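Local structure of predicted sugar phosphatases of the HAD superfamily (Cytophaga hutchinsonii, 2HX1) at residues 215-218 with 219-222. The protein is probably a magnesium-dependent phosphatase of the HAD superfamily that acts on sugar phosphates. Residues are numbered along the deposited sequence; the frame is centred on the assembly and turned at random.
Sequences DMLR and QKME
Asp215 meets Gln219 one helical turn on, at the carboxyl end of helix 208-218. Its carbonyl O takes a weak hydrogen bond from Gln219 N, and CG of Gln219 lies 3.4 Å from that same Asp215 O. The carboxylate and the amide approach with their planes 66° apart; OD2 of Asp215 faces OE1 of Gln219 at 3.4 Å, two acceptors with no bond between them in the modelled orientation of the amide. Met216, a selenomethionine, contributes its carbonyl: Gln219 N is shared between Met216 O and Asp215 O, each 3.2 Å away and each a weak hydrogen bond, mixed i+3 and i+4 pairing that fits the helix unwinding here. Leu217 O accepts a hydrogen bond from Lys220 N at 3.0 Å, with an N-H...O angle of 163° and the donor well above the carbonyl plane, closing a type I beta turn over Arg218 and Gln219; Met221 N adds a weak one. Met221, also selenomethionine, holds CG between backbone N and carbonyl carbon (chi1 72°), close to Leu217 O. It runs side by side with Leu217, and its bent end sets CE 3.7 Å from Leu217 CD2. The extended Lys220 chain crosses Leu217 at an angle, CE of Lys220 4.1 Å from Leu217 CD2. Arg218 packs CB 3.3 Å from Gln219 N and makes a weak hydrogen bond through NH1 to Tyr214 OH. This surface turn leads from helix 208-218 toward strand 228-232 of the six-stranded parallel sheet; Leu217 and Met216 rest on Tyr50 of strand 48-53, two places from 228-232, while Met221 touches Asp48.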
loop_
_atom_site.group_PDB
_atom_site.type_symbol
_atom_site.label_atom_id
_atom_site.label_comp_id
_atom_site.label_asym_id
_atom_site.label_seq_id
_atom_site.Cartn_x
_atom_site.Cartn_y
_atom_site.Cartn_z
ATOM N N ASP A 215 -13.922 -31.508 9.091
ATOM C CA ASP A 215 -14.295 -32.751 8.417
ATOM C C ASP A 215 -13.941 -33.985 9.282
ATOM O O ASP A 215 -14.704 -34.932 9.335
ATOM C CB ASP A 215 -13.579 -32.848 7.059
ATOM C CG ASP A 215 -14.030 -34.034 6.261
ATOM O OD1 ASP A 215 -15.255 -34.141 6.006
ATOM O OD2 ASP A 215 -13.165 -34.859 5.897
HETATM N N MSE A 216 -12.787 -33.974 9.953
HETATM C CA MSE A 216 -12.435 -35.082 10.833
HETATM C C MSE A 216 -13.415 -35.194 11.988
HETATM O O MSE A 216 -13.816 -36.282 12.358
HETATM C CB MSE A 216 -11.010 -34.942 11.350
HETATM C CG MSE A 216 -10.000 -35.197 10.237
HETATM SE SE MSE A 216 -8.214 -35.379 10.886
HETATM C CE MSE A 216 -8.350 -37.290 11.707
ATOM N N LEU A 217 -13.805 -34.070 12.574
ATOM C CA LEU A 217 -14.744 -34.109 13.696
ATOM C C LEU A 217 -16.096 -34.649 13.230
ATOM O O LEU A 217 -16.722 -35.489 13.878
ATOM C CB LEU A 217 -14.875 -32.726 14.357
ATOM C CG LEU A 217 -13.633 -32.236 15.145
ATOM C CD1 LEU A 217 -13.600 -30.714 15.281
ATOM C CD2 LEU A 217 -13.502 -32.918 16.490
ATOM N N ARG A 218 -16.530 -34.201 12.068
ATOM C CA ARG A 218 -17.785 -34.653 11.523
ATOM C C ARG A 218 -17.836 -36.152 11.295
ATOM O O ARG A 218 -18.946 -36.722 11.328
ATOM C CB ARG A 218 -18.125 -33.903 10.226
ATOM C CG ARG A 218 -18.722 -32.532 10.484
ATOM C CD ARG A 218 -19.161 -31.841 9.182
ATOM N NE ARG A 218 -20.416 -32.382 8.636
ATOM C CZ ARG A 218 -21.653 -32.093 9.074
ATOM N NH1 ARG A 218 -21.852 -31.269 10.099
ATOM N NH2 ARG A 218 -22.713 -32.656 8.478
ATOM N N GLN A 219 -16.674 -36.796 11.087
ATOM C CA GLN A 219 -16.638 -38.258 10.901
ATOM C C GLN A 219 -16.914 -39.052 12.189
ATOM O O GLN A 219 -17.052 -40.289 12.145
ATOM C CB GLN A 219 -15.295 -38.722 10.308
ATOM C CG GLN A 219 -15.062 -38.275 8.870
ATOM C CD GLN A 219 -13.646 -38.616 8.369
ATOM O OE1 GLN A 219 -13.020 -37.830 7.643
ATOM N NE2 GLN A 219 -13.134 -39.787 8.768
ATOM N N LYS A 220 -16.919 -38.390 13.336
ATOM C CA LYS A 220 -17.123 -39.095 14.590
ATOM C C LYS A 220 -18.177 -38.469 15.508
ATOM O O LYS A 220 -18.491 -39.022 16.553
ATOM C CB LYS A 220 -15.798 -39.279 15.344
ATOM C CG LYS A 220 -15.108 -37.997 15.715
ATOM C CD LYS A 220 -13.883 -38.289 16.598
ATOM C CE LYS A 220 -13.025 -37.020 16.807
ATOM N NZ LYS A 220 -12.006 -37.173 17.903
HETATM N N MSE A 221 -18.754 -37.343 15.125
HETATM C CA MSE A 221 -19.772 -36.735 15.970
HETATM C C MSE A 221 -20.660 -35.774 15.233
HETATM O O MSE A 221 -20.318 -35.290 14.157
HETATM C CB MSE A 221 -19.125 -35.964 17.123
HETATM C CG MSE A 221 -18.442 -34.662 16.706
HETATM SE SE MSE A 221 -17.389 -33.925 18.230
HETATM C CE MSE A 221 -15.942 -35.203 18.137
ATOM N N GLU A 222 -21.794 -35.458 15.848
ATOM C CA GLU A 222 -22.614 -34.349 15.385
ATOM C C GLU A 222 -22.002 -33.035 15.877
ATOM O O GLU A 222 -21.897 -32.775 17.058
ATOM C CB GLU A 222 -24.071 -34.440 15.867
ATOM C CG GLU A 222 -24.962 -33.375 15.243
ATOM C CD GLU A 222 -26.333 -33.256 15.901
ATOM O OE1 GLU A 222 -26.477 -33.599 17.102
ATOM O OE2 GLU A 222 -27.274 -32.795 15.205
#